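PDB 2YIK: endoglucanase from Clostridium thermocellum, which probably hydrolyses internal beta-1,4-glucosidic bonds of cellulose as a family 9 glycoside hydrolase. Local coordinates for residues A227-N232 / A242-Y247; T378-G383 / A481-V486; G382-L387 / R422-Y427. All blocks are in the same frame, centred on the assembly; numbering follows the deposited sequence.

Interaction 1: A227-N232 / A242-Y247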
ATOM      1  N   ALA A 227      10.224   7.784  -0.323  1.00 21.95           N
ATOM      2  CA  ALA A 227      11.588   7.387   0.008  1.00 22.38           C
ATOM      3  C   ALA A 227      11.854   6.031  -0.650  1.00 22.88           C
ATOM      4  O   ALA A 227      12.945   5.777  -1.152  1.00 23.68           O
ATOM      5  CB  ALA A 227      11.769   7.291   1.515  1.00 21.28           C
ATOM      6  N   ILE A 228      10.847   5.165  -0.645  1.00 22.87           N
ATOM      7  CA  ILE A 228      10.959   3.853  -1.274  1.00 22.98           C
ATOM      8  C   ILE A 228      11.096   4.039  -2.791  1.00 23.54           C
ATOM      9  O   ILE A 228      11.832   3.299  -3.446  1.00 23.05           O
ATOM     10  CB  ILE A 228       9.713   2.985  -0.959  1.00 23.14           C
ATOM     11  CG1 ILE A 228       9.718   2.622   0.531  1.00 22.87           C
ATOM     12  CG2 ILE A 228       9.691   1.724  -1.836  1.00 21.31           C
ATOM     13  CD1 ILE A 228       8.442   2.013   1.025  1.00 24.86           C
ATOM     14  N   ASN A 229      10.395   5.035  -3.335  1.00 23.60           N
ATOM     15  CA  ASN A 229      10.440   5.319  -4.767  1.00 25.64           C
ATOM     16  C   ASN A 229      11.876   5.691  -5.135  1.00 27.02           C
ATOM     17  O   ASN A 229      12.391   5.284  -6.179  1.00 26.92           O
ATOM     18  CB  ASN A 229       9.491   6.469  -5.121  1.00 25.02           C
ATOM     19  CG  ASN A 229       8.938   6.360  -6.534  1.00 26.48           C
ATOM     20  OD1 ASN A 229       8.750   7.368  -7.224  1.00 27.65           O
ATOM     21  ND2 ASN A 229       8.658   5.138  -6.965  1.00 21.43           N
ATOM     22  N   TYR A 230      12.520   6.472  -4.270  1.00 27.46           N
ATOM     23  CA  TYR A 230      13.901   6.853  -4.502  1.00 26.91           C
ATOM     24  C   TYR A 230      14.739   5.580  -4.546  1.00 27.58           C
ATOM     25  O   TYR A 230      15.525   5.374  -5.476  1.00 27.10           O
ATOM     26  CB  TYR A 230      14.416   7.764  -3.385  1.00 26.80           C
ATOM     27  CG  TYR A 230      15.925   7.807  -3.308  1.00 27.52           C
ATOM     28  CD1 TYR A 230      16.672   8.630  -4.152  1.00 29.43           C
ATOM     29  CD2 TYR A 230      16.613   6.972  -2.430  1.00 28.42           C
ATOM     30  CE1 TYR A 230      18.077   8.620  -4.116  1.00 28.24           C
ATOM     31  CE2 TYR A 230      18.006   6.950  -2.390  1.00 28.65           C
ATOM     32  CZ  TYR A 230      18.728   7.775  -3.230  1.00 29.30           C
ATOM     33  OH  TYR A 230      20.101   7.753  -3.157  1.00 30.72           O
ATOM     34  N   MET A 231      14.567   4.722  -3.541  1.00 26.75           N
ATOM     35  CA  MET A 231      15.323   3.475  -3.464  1.00 27.09           C
ATOM     36  C   MET A 231      15.149   2.616  -4.712  1.00 28.23           C
ATOM     37  O   MET A 231      16.090   1.968  -5.163  1.00 28.26           O
ATOM     38  CB  MET A 231      14.907   2.653  -2.235  1.00 28.09           C
ATOM     39  CG  MET A 231      15.298   3.235  -0.881  1.00 26.24           C
ATOM     40  SD  MET A 231      17.060   3.581  -0.675  1.00 29.12           S
ATOM     41  CE  MET A 231      17.761   1.943  -0.568  1.00 26.03           C
ATOM     42  N   ASN A 232      13.942   2.621  -5.271  1.00 28.45           N
ATOM     43  CA  ASN A 232      13.634   1.831  -6.459  1.00 27.99           C
ATOM     44  C   ASN A 232      14.134   2.432  -7.774  1.00 29.39           C
ATOM     45  O   ASN A 232      14.374   1.702  -8.734  1.00 29.17           O
ATOM     46  CB  ASN A 232      12.114   1.603  -6.549  1.00 26.22           C
ATOM     47  CG  ASN A 232      11.614   0.544  -5.571  1.00 25.87           C
ATOM     48  OD1 ASN A 232      10.470   0.591  -5.127  1.00 26.58           O
ATOM     49  ND2 ASN A 232      12.465  -0.422  -5.250  1.00 21.94           N
ATOM     50  N   ALA A 242      15.800  11.445  -7.335  1.00 26.51           N
ATOM     51  CA  ALA A 242      16.168  12.615  -6.542  1.00 26.67           C
ATOM     52  C   ALA A 242      14.931  13.429  -6.222  1.00 25.22           C
ATOM     53  O   ALA A 242      14.790  13.943  -5.112  1.00 26.22           O
ATOM     54  CB  ALA A 242      17.175  13.485  -7.303  1.00 28.12           C
ATOM     55  N   LYS A 243      14.037  13.560  -7.195  1.00 25.53           N
ATOM     56  CA  LYS A 243      12.815  14.321  -6.970  1.00 26.79           C
ATOM     57  C   LYS A 243      11.960  13.651  -5.893  1.00 26.55           C
ATOM     58  O   LYS A 243      11.441  14.325  -4.997  1.00 25.34           O
ATOM     59  CB  LYS A 243      12.019  14.458  -8.264  1.00 26.59           C
ATOM     60  CG  LYS A 243      10.726  15.219  -8.084  1.00 30.11           C
ATOM     61  CD  LYS A 243      10.248  15.767  -9.415  1.00 33.84           C
ATOM     62  CE  LYS A 243       8.750  16.012  -9.418  1.00 36.73           C
ATOM     63  NZ  LYS A 243       8.133  15.275 -10.573  1.00 39.60           N
ATOM     64  N   SER A 244      11.828  12.328  -5.977  1.00 25.91           N
ATOM     65  CA  SER A 244      11.045  11.567  -5.002  1.00 25.74           C
ATOM     66  C   SER A 244      11.619  11.771  -3.604  1.00 25.37           C
ATOM     67  O   SER A 244      10.884  12.048  -2.657  1.00 24.38           O
ATOM     68  CB  SER A 244      11.061  10.070  -5.342  1.00 25.01           C
ATOM     69  OG  SER A 244      10.514   9.831  -6.626  1.00 24.06           O
ATOM     70  N   LEU A 245      12.937  11.639  -3.484  1.00 25.86           N
ATOM     71  CA  LEU A 245      13.602  11.810  -2.199  1.00 25.84           C
ATOM     72  C   LEU A 245      13.427  13.227  -1.662  1.00 26.64           C
ATOM     73  O   LEU A 245      13.260  13.422  -0.459  1.00 27.82           O
ATOM     74  CB  LEU A 245      15.091  11.480  -2.317  1.00 25.91           C
ATOM     75  CG  LEU A 245      15.898  11.537  -1.012  1.00 27.01           C
ATOM     76  CD1 LEU A 245      15.290  10.622   0.031  1.00 25.13           C
ATOM     77  CD2 LEU A 245      17.340  11.128  -1.289  1.00 25.74           C
ATOM     78  N   ASP A 246      13.465  14.215  -2.551  1.00 26.30           N
ATOM     79  CA  ASP A 246      13.299  15.600  -2.127  1.00 26.09           C
ATOM     80  C   ASP A 246      11.904  15.800  -1.525  1.00 25.58           C
ATOM     81  O   ASP A 246      11.754  16.420  -0.465  1.00 23.93           O
ATOM     82  CB  ASP A 246      13.507  16.551  -3.308  1.00 29.14           C
ATOM     83  CG  ASP A 246      13.193  17.987  -2.954  1.00 31.95           C
ATOM     84  OD1 ASP A 246      13.754  18.501  -1.978  1.00 34.61           O
ATOM     85  OD2 ASP A 246      12.381  18.615  -3.653  1.00 36.39           O
ATOM     86  N   TYR A 247      10.883  15.277  -2.195  1.00 23.92           N
ATOM     87  CA  TYR A 247       9.522  15.386  -1.685  1.00 23.69           C
ATOM     88  C   TYR A 247       9.369  14.577  -0.388  1.00 24.39           C
ATOM     89  O   TYR A 247       8.704  15.018   0.551  1.00 26.17           O
ATOM     90  CB  TYR A 247       8.510  14.897  -2.731  1.00 24.01           C
ATOM     91  CG  TYR A 247       8.086  15.950  -3.738  1.00 22.76           C
ATOM     92  CD1 TYR A 247       8.917  16.317  -4.800  1.00 24.36           C
ATOM     93  CD2 TYR A 247       6.845  16.579  -3.627  1.00 23.23           C
ATOM     94  CE1 TYR A 247       8.516  17.290  -5.732  1.00 25.68           C
ATOM     95  CE2 TYR A 247       6.433  17.548  -4.544  1.00 25.32           C
ATOM     96  CZ  TYR A 247       7.270  17.899  -5.595  1.00 26.65           C
ATOM     97  OH  TYR A 247       6.857  18.856  -6.496  1.00 27.02           O
TER
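Asn229 and Tyr230 meet Ser244 and Leu245 where two helices run nearly antiparallel, their segment axes 7.6 Å apart at the closest point and crossing at -159°. Little bulk separates the backbones here: the Ser244 methylene CB lies 4.0 Å from the backbone N of Tyr230. Tyr230 gives the largest share of the buried surface, and its side chain runs alongside that of Leu245. Both have CG anti to the backbone N (chi1 160° for Tyr230), and the Leu245 methyl CD2 sits over the middle of one ring face, a CH-pi contact 3.9 Å from the ring centroid and only 13° off the normal. Nearer the backbone, Leu245 CB comes within 3.7 Å of Tyr230 CD1, while the N of Ala242 lies near the ring plane at its edge. This is a helical hairpin: helices 216-233 and 238-257 follow each other through a short turn, the kind of unit from which the (alpha/alpha)6 barrel of family 9 glycoside hydrolases is assembled. A polar pair accompanies the ring contact. Asn229 CB points toward the partner helix, and OD1 comes to 3.1 Å from Ser244 OG. Ser244 OG is also hydrogen-bonded to Tyr240 O, one turn back in its own helix, and the two acceptors compete for its single proton. Helix 151-167 packs against this polar pair through Asn162, which touches Asn229, and Met166, which touches Ser244, whereas Tyr230 also rests on Ala292 of helix 279-293.

Interaction 2: T378-G383 / A481-V486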
ATOM      1  N   THR A 378      -5.141 -18.103  14.726  1.00 27.05           N
ATOM      2  CA  THR A 378      -6.191 -19.035  14.341  1.00 29.88           C
ATOM      3  C   THR A 378      -6.061 -19.599  12.929  1.00 29.64           C
ATOM      4  O   THR A 378      -5.882 -18.850  11.969  1.00 28.99           O
ATOM      5  CB  THR A 378      -7.576 -18.349  14.429  1.00 31.11           C
ATOM      6  OG1 THR A 378      -7.919 -18.119  15.799  1.00 36.95           O
ATOM      7  CG2 THR A 378      -8.645 -19.218  13.805  1.00 35.05           C
ATOM      8  N   VAL A 379      -6.131 -20.917  12.789  1.00 29.25           N
ATOM      9  CA  VAL A 379      -6.095 -21.478  11.447  1.00 30.84           C
ATOM     10  C   VAL A 379      -7.384 -22.270  11.238  1.00 30.97           C
ATOM     11  O   VAL A 379      -7.843 -22.990  12.126  1.00 29.37           O
ATOM     12  CB  VAL A 379      -4.807 -22.325  11.168  1.00 32.90           C
ATOM     13  CG1 VAL A 379      -3.966 -22.437  12.427  1.00 32.68           C
ATOM     14  CG2 VAL A 379      -5.168 -23.674  10.576  1.00 33.88           C
ATOM     15  N   THR A 380      -7.989 -22.073  10.070  1.00 29.54           N
ATOM     16  CA  THR A 380      -9.243 -22.722   9.713  1.00 29.17           C
ATOM     17  C   THR A 380      -9.104 -24.237   9.588  1.00 28.36           C
ATOM     18  O   THR A 380      -7.995 -24.763   9.492  1.00 28.46           O
ATOM     19  CB  THR A 380      -9.763 -22.208   8.362  1.00 26.62           C
ATOM     20  OG1 THR A 380      -8.878 -22.647   7.326  1.00 27.51           O
ATOM     21  CG2 THR A 380      -9.837 -20.694   8.351  1.00 27.80           C
ATOM     22  N   PRO A 381     -10.240 -24.959   9.592  1.00 28.84           N
ATOM     23  CA  PRO A 381     -10.175 -26.418   9.460  1.00 28.32           C
ATOM     24  C   PRO A 381      -9.409 -26.724   8.177  1.00 27.41           C
ATOM     25  O   PRO A 381      -8.677 -27.704   8.081  1.00 27.55           O
ATOM     26  CB  PRO A 381     -11.647 -26.818   9.367  1.00 27.86           C
ATOM     27  CG  PRO A 381     -12.312 -25.806  10.256  1.00 28.79           C
ATOM     28  CD  PRO A 381     -11.626 -24.512   9.839  1.00 27.38           C
ATOM     29  N   GLY A 382      -9.572 -25.841   7.195  1.00 28.28           N
ATOM     30  CA  GLY A 382      -8.903 -26.007   5.918  1.00 28.23           C
ATOM     31  C   GLY A 382      -7.409 -25.718   5.909  1.00 29.06           C
ATOM     32  O   GLY A 382      -6.752 -25.961   4.903  1.00 30.98           O
ATOM     33  N   GLY A 383      -6.866 -25.189   7.004  1.00 28.62           N
ATOM     34  CA  GLY A 383      -5.436 -24.914   7.062  1.00 28.20           C
ATOM     35  C   GLY A 383      -4.993 -23.502   6.706  1.00 27.93           C
ATOM     36  O   GLY A 383      -3.810 -23.250   6.475  1.00 28.07           O
ATOM     37  N   ALA A 481     -14.057 -18.048   8.644  1.00 31.23           N
ATOM     38  CA  ALA A 481     -13.361 -18.931   9.576  1.00 30.18           C
ATOM     39  C   ALA A 481     -13.614 -20.409   9.337  1.00 29.69           C
ATOM     40  O   ALA A 481     -12.881 -21.263   9.848  1.00 29.38           O
ATOM     41  CB  ALA A 481     -13.738 -18.568  11.008  1.00 30.53           C
ATOM     42  N   SER A 482     -14.640 -20.718   8.557  1.00 30.22           N
ATOM     43  CA  SER A 482     -14.998 -22.118   8.279  1.00 30.84           C
ATOM     44  C   SER A 482     -14.718 -22.488   6.816  1.00 30.65           C
ATOM     45  O   SER A 482     -15.331 -23.420   6.274  1.00 28.75           O
ATOM     46  CB  SER A 482     -16.496 -22.327   8.604  1.00 31.91           C
ATOM     47  OG  SER A 482     -16.740 -22.375  10.021  1.00 33.33           O
ATOM     48  N   ASP A 483     -13.762 -21.770   6.206  1.00 30.49           N
ATOM     49  CA  ASP A 483     -13.387 -21.959   4.791  1.00 31.21           C
ATOM     50  C   ASP A 483     -14.577 -21.748   3.857  1.00 32.78           C
ATOM     51  O   ASP A 483     -14.528 -22.137   2.679  1.00 34.23           O
ATOM     52  CB  ASP A 483     -12.801 -23.372   4.560  1.00 30.93           C
ATOM     53  CG  ASP A 483     -11.565 -23.660   5.432  1.00 30.91           C
ATOM     54  OD1 ASP A 483     -10.440 -23.172   5.138  1.00 30.85           O
ATOM     55  OD2 ASP A 483     -11.738 -24.362   6.456  1.00 30.64           O
ATOM     56  N   GLN A 484     -15.645 -21.107   4.309  1.00 34.20           N
ATOM     57  CA  GLN A 484     -16.701 -20.906   3.322  1.00 35.95           C
ATOM     58  C   GLN A 484     -16.602 -19.509   2.677  1.00 36.30           C
ATOM     59  O   GLN A 484     -15.943 -18.598   3.191  1.00 35.67           O
ATOM     60  CB  GLN A 484     -18.094 -21.073   3.925  1.00 39.37           C
ATOM     61  CG  GLN A 484     -18.372 -22.439   4.573  1.00 42.89           C
ATOM     62  CD  GLN A 484     -18.404 -23.576   3.565  1.00 46.56           C
ATOM     63  OE1 GLN A 484     -19.473 -24.000   3.102  1.00 50.37           O
ATOM     64  NE2 GLN A 484     -17.225 -24.094   3.236  1.00 47.37           N
ATOM     65  N   HIS A 485     -17.254 -19.366   1.524  1.00 36.25           N
ATOM     66  CA  HIS A 485     -17.206 -18.126   0.760  1.00 36.55           C
ATOM     67  C   HIS A 485     -18.405 -17.949  -0.180  1.00 37.17           C
ATOM     68  O   HIS A 485     -18.830 -18.897  -0.844  1.00 36.33           O
ATOM     69  CB  HIS A 485     -15.917 -18.132  -0.083  1.00 35.08           C
ATOM     70  CG  HIS A 485     -15.774 -16.952  -1.002  1.00 34.79           C
ATOM     71  ND1 HIS A 485     -15.231 -15.754  -0.595  1.00 34.32           N
ATOM     72  CD2 HIS A 485     -16.074 -16.805  -2.317  1.00 32.46           C
ATOM     73  CE1 HIS A 485     -15.198 -14.915  -1.620  1.00 33.98           C
ATOM     74  NE2 HIS A 485     -15.705 -15.529  -2.674  1.00 35.25           N
ATOM     75  N   VAL A 486     -18.949 -16.734  -0.245  1.00 37.24           N
ATOM     76  CA  VAL A 486     -20.068 -16.455  -1.145  1.00 38.24           C
ATOM     77  C   VAL A 486     -19.568 -15.560  -2.272  1.00 37.31           C
ATOM     78  O   VAL A 486     -19.230 -14.397  -2.058  1.00 37.27           O
ATOM     79  CB  VAL A 486     -21.238 -15.759  -0.421  1.00 39.53           C
ATOM     80  CG1 VAL A 486     -22.278 -15.285  -1.454  1.00 38.84           C
ATOM     81  CG2 VAL A 486     -21.878 -16.737   0.575  1.00 39.06           C
TER
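Thr380 and Asp483 bring together two irregular segments, a type I beta turn from Thr380 to Gly383 and the loop 481-486, with the CA atoms of Thr380 and Ala481 5.6 Å apart. The turn is closed by its own bond from Gly383 N to Thr380 O. Into it reaches the side chain of Asp483, and each carboxylate oxygen takes one donor of the turn. Thr380 OG1 donates to Asp483 OD1 at 2.7 Å, meeting it on the syn side and 27° out of the carboxylate plane. Gly382 N binds Asp483 OD2, also at 2.7 Å and from the syn side, with a bent N-H...O angle of 134°. Thr380 OG1 occupies the position between its backbone N and carbonyl carbon (chi1 68°); from there it gives its proton to the carboxylate and accepts Tyr384 N, just after the turn. Gly382 has no side chain to hold the carboxylate off, and its CA comes within 3.3 Å of Asp483 OD1. Around this polar centre Pro381 passes the aspartate in the opposite direction, its CD 3.4 Å from Asp483 OD2, and the methyl CG2 of Thr380 rests 3.4 Å from Ala481 O. The contact joins two inter-helix loops of the family 9 (alpha/alpha)6 domain, after helix 363-373 and before helix 499-516, away from the metal sites. Within the later loop Asp480 OD1 accepts from Ser482 N and Gln484 N. Asp483 OD1 has a further partner in Tyr427 OH; a buried carboxylate with hydroxyl and amide partners on its two oxygens would be expected to stay ionised.

Interaction 3: G382-L387 / R422-Y427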
ATOM      1  N   GLY A 382      -9.572 -25.841   7.195  1.00 28.28           N
ATOM      2  CA  GLY A 382      -8.903 -26.007   5.918  1.00 28.23           C
ATOM      3  C   GLY A 382      -7.409 -25.718   5.909  1.00 29.06           C
ATOM      4  O   GLY A 382      -6.752 -25.961   4.903  1.00 30.98           O
ATOM      5  N   GLY A 383      -6.866 -25.189   7.004  1.00 28.62           N
ATOM      6  CA  GLY A 383      -5.436 -24.914   7.062  1.00 28.20           C
ATOM      7  C   GLY A 383      -4.993 -23.502   6.706  1.00 27.93           C
ATOM      8  O   GLY A 383      -3.810 -23.250   6.475  1.00 28.07           O
ATOM      9  N   TYR A 384      -5.940 -22.573   6.699  1.00 25.67           N
ATOM     10  CA  TYR A 384      -5.684 -21.178   6.350  1.00 25.38           C
ATOM     11  C   TYR A 384      -5.538 -20.314   7.602  1.00 25.14           C
ATOM     12  O   TYR A 384      -6.419 -20.328   8.458  1.00 25.32           O
ATOM     13  CB  TYR A 384      -6.856 -20.698   5.495  1.00 26.06           C
ATOM     14  CG  TYR A 384      -6.903 -19.230   5.145  1.00 26.70           C
ATOM     15  CD1 TYR A 384      -5.893 -18.635   4.385  1.00 25.72           C
ATOM     16  CD2 TYR A 384      -8.006 -18.452   5.502  1.00 27.65           C
ATOM     17  CE1 TYR A 384      -5.992 -17.300   3.979  1.00 26.34           C
ATOM     18  CE2 TYR A 384      -8.114 -17.120   5.103  1.00 27.90           C
ATOM     19  CZ  TYR A 384      -7.102 -16.552   4.340  1.00 28.13           C
ATOM     20  OH  TYR A 384      -7.215 -15.245   3.925  1.00 27.37           O
ATOM     21  N   VAL A 385      -4.442 -19.562   7.715  1.00 24.65           N
ATOM     22  CA  VAL A 385      -4.251 -18.709   8.893  1.00 23.81           C
ATOM     23  C   VAL A 385      -5.122 -17.462   8.733  1.00 24.50           C
ATOM     24  O   VAL A 385      -4.915 -16.624   7.857  1.00 25.60           O
ATOM     25  CB  VAL A 385      -2.762 -18.360   9.122  1.00 22.79           C
ATOM     26  CG1 VAL A 385      -2.604 -17.620  10.439  1.00 20.27           C
ATOM     27  CG2 VAL A 385      -1.929 -19.652   9.159  1.00 20.58           C
ATOM     28  N   PHE A 386      -6.098 -17.377   9.627  1.00 25.72           N
ATOM     29  CA  PHE A 386      -7.153 -16.365   9.653  1.00 27.80           C
ATOM     30  C   PHE A 386      -7.094 -15.416  10.868  1.00 28.76           C
ATOM     31  O   PHE A 386      -7.340 -15.852  11.990  1.00 30.06           O
ATOM     32  CB  PHE A 386      -8.455 -17.181   9.653  1.00 28.83           C
ATOM     33  CG  PHE A 386      -9.716 -16.389   9.548  1.00 31.28           C
ATOM     34  CD1 PHE A 386     -10.362 -15.939  10.693  1.00 33.22           C
ATOM     35  CD2 PHE A 386     -10.322 -16.189   8.310  1.00 31.67           C
ATOM     36  CE1 PHE A 386     -11.603 -15.311  10.615  1.00 34.21           C
ATOM     37  CE2 PHE A 386     -11.561 -15.565   8.213  1.00 32.88           C
ATOM     38  CZ  PHE A 386     -12.206 -15.123   9.371  1.00 33.67           C
ATOM     39  N   LEU A 387      -6.775 -14.135  10.658  1.00 28.17           N
ATOM     40  CA  LEU A 387      -6.727 -13.171  11.775  1.00 29.07           C
ATOM     41  C   LEU A 387      -8.167 -12.807  12.143  1.00 29.83           C
ATOM     42  O   LEU A 387      -8.597 -12.984  13.284  1.00 31.13           O
ATOM     43  CB  LEU A 387      -5.942 -11.910  11.391  1.00 28.81           C
ATOM     44  CG  LEU A 387      -5.860 -10.805  12.453  1.00 28.90           C
ATOM     45  CD1 LEU A 387      -5.365 -11.364  13.777  1.00 30.54           C
ATOM     46  CD2 LEU A 387      -4.929  -9.714  11.961  1.00 29.50           C
ATOM     47  N   ARG A 422       4.318 -20.452   1.445  1.00 23.84           N
ATOM     48  CA  ARG A 422       3.921 -21.188   0.255  1.00 25.86           C
ATOM     49  C   ARG A 422       2.630 -21.975   0.475  1.00 25.02           C
ATOM     50  O   ARG A 422       1.755 -21.998  -0.390  1.00 25.36           O
ATOM     51  CB  ARG A 422       5.024 -22.153  -0.174  1.00 26.14           C
ATOM     52  CG  ARG A 422       4.778 -22.723  -1.554  1.00 27.55           C
ATOM     53  CD  ARG A 422       5.804 -23.766  -1.951  1.00 27.85           C
ATOM     54  NE  ARG A 422       5.668 -24.107  -3.365  1.00 28.73           N
ATOM     55  CZ  ARG A 422       6.480 -24.931  -4.021  1.00 29.93           C
ATOM     56  NH1 ARG A 422       7.491 -25.510  -3.389  1.00 28.74           N
ATOM     57  NH2 ARG A 422       6.291 -25.161  -5.316  1.00 30.37           N
ATOM     58  N   SER A 423       2.517 -22.628   1.627  1.00 25.48           N
ATOM     59  CA  SER A 423       1.318 -23.399   1.925  1.00 25.70           C
ATOM     60  C   SER A 423       0.112 -22.457   1.943  1.00 24.07           C
ATOM     61  O   SER A 423      -0.970 -22.813   1.489  1.00 24.77           O
ATOM     62  CB  SER A 423       1.450 -24.125   3.272  1.00 26.05           C
ATOM     63  OG  SER A 423       1.269 -23.252   4.373  1.00 32.12           O
ATOM     64  N   GLN A 424       0.307 -21.243   2.447  1.00 24.27           N
ATOM     65  CA  GLN A 424      -0.784 -20.282   2.509  1.00 23.58           C
ATOM     66  C   GLN A 424      -1.159 -19.741   1.126  1.00 25.11           C
ATOM     67  O   GLN A 424      -2.344 -19.594   0.823  1.00 25.01           O
ATOM     68  CB  GLN A 424      -0.430 -19.138   3.466  1.00 23.21           C
ATOM     69  CG  GLN A 424      -0.267 -19.569   4.930  1.00 20.68           C
ATOM     70  CD  GLN A 424      -1.462 -20.357   5.456  1.00 23.82           C
ATOM     71  OE1 GLN A 424      -1.385 -21.575   5.657  1.00 25.62           O
ATOM     72  NE2 GLN A 424      -2.572 -19.666   5.675  1.00 18.52           N
ATOM     73  N   MET A 425      -0.167 -19.448   0.285  1.00 26.29           N
ATOM     74  CA  MET A 425      -0.475 -18.953  -1.059  1.00 26.78           C
ATOM     75  C   MET A 425      -1.182 -20.052  -1.849  1.00 25.99           C
ATOM     76  O   MET A 425      -2.135 -19.781  -2.588  1.00 26.80           O
ATOM     77  CB  MET A 425       0.789 -18.531  -1.812  1.00 25.61           C
ATOM     78  CG  MET A 425       0.486 -17.872  -3.158  1.00 27.40           C
ATOM     79  SD  MET A 425      -0.516 -16.363  -2.965  1.00 29.96           S
ATOM     80  CE  MET A 425       0.834 -15.131  -2.631  1.00 28.70           C
ATOM     81  N   ASP A 426      -0.718 -21.290  -1.697  1.00 27.00           N
ATOM     82  CA  ASP A 426      -1.354 -22.401  -2.402  1.00 28.93           C
ATOM     83  C   ASP A 426      -2.809 -22.550  -1.934  1.00 29.22           C
ATOM     84  O   ASP A 426      -3.683 -22.880  -2.740  1.00 29.96           O
ATOM     85  CB  ASP A 426      -0.576 -23.709  -2.200  1.00 28.86           C
ATOM     86  CG  ASP A 426       0.756 -23.720  -2.942  1.00 29.84           C
ATOM     87  OD1 ASP A 426       1.037 -22.766  -3.702  1.00 28.44           O
ATOM     88  OD2 ASP A 426       1.524 -24.691  -2.772  1.00 30.33           O
ATOM     89  N   TYR A 427      -3.080 -22.306  -0.649  1.00 27.96           N
ATOM     90  CA  TYR A 427      -4.464 -22.389  -0.168  1.00 27.32           C
ATOM     91  C   TYR A 427      -5.268 -21.320  -0.902  1.00 27.72           C
ATOM     92  O   TYR A 427      -6.350 -21.592  -1.434  1.00 28.18           O
ATOM     93  CB  TYR A 427      -4.568 -22.130   1.349  1.00 26.12           C
ATOM     94  CG  TYR A 427      -6.005 -22.030   1.872  1.00 25.03           C
ATOM     95  CD1 TYR A 427      -6.778 -20.900   1.617  1.00 24.32           C
ATOM     96  CD2 TYR A 427      -6.599 -23.077   2.593  1.00 24.80           C
ATOM     97  CE1 TYR A 427      -8.106 -20.807   2.053  1.00 24.64           C
ATOM     98  CE2 TYR A 427      -7.932 -22.992   3.040  1.00 22.53           C
ATOM     99  CZ  TYR A 427      -8.679 -21.853   2.761  1.00 24.59           C
ATOM    100  OH  TYR A 427     -10.001 -21.745   3.155  1.00 25.42           O
TER
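Tyr384 and Tyr427 form an offset stack that pins the loop between helices 363-373 and 392-408 to helix 416-428, in the helical (alpha/alpha)6 catalytic domain of family 9. The ring planes are 11° apart and the centroids 4.7 Å, so the overlap is partial. What lies over the centre of the Tyr427 ring is the CB of Tyr384, 3.4 Å above the plane, a CH-pi contact; beside it Tyr384 CG lies 3.7 Å from Tyr427 CE1. Each tyrosine has CG anti to its backbone N (chi1 173° in both), and the two side chains cross at about a right angle although the ring planes are nearly parallel. Their hydroxyls lead elsewhere, Tyr384 OH to Ser392 OG and Tyr427 OH to Asp483 OD1.

Apolar and amide packing continues one turn back on the helix. The Gln424 chain bends at chi2, and its carboxamide lies beside the backbone of residues 383-385, with its plane 13° from that of the Tyr384 ring. Val385 covers this group with CG2, 3.8 Å from Gln424 CD, and also touches Trp372 of helix 363-373.

Backbone contact comes from the 380-383 turn: the carbonyl O of Gly382 approaches the edge of the Tyr427 ring near its plane, 3.7 Å from CE2.

In the fold
All three contacts lie within the family 9 catalytic domain, but at two places. Interaction 1 comes first along the chain and joins the consecutive helices 216-233 and 238-257; its centre is about 41 Å from that of interaction 2 and about 35 Å from that of interaction 3, on the opposite side of the chain's centre. Interactions 2 and 3 are only about 9 Å apart, centre to centre, and share Gly382 and Gly383. From this common turn one contact reaches forward to helix 416-428 and the other to the later loop 481-486, and the Asp483–Tyr427 bond joins these two partners directly. Three chain regions distant in sequence are thereby held together at one edge of the helical domain.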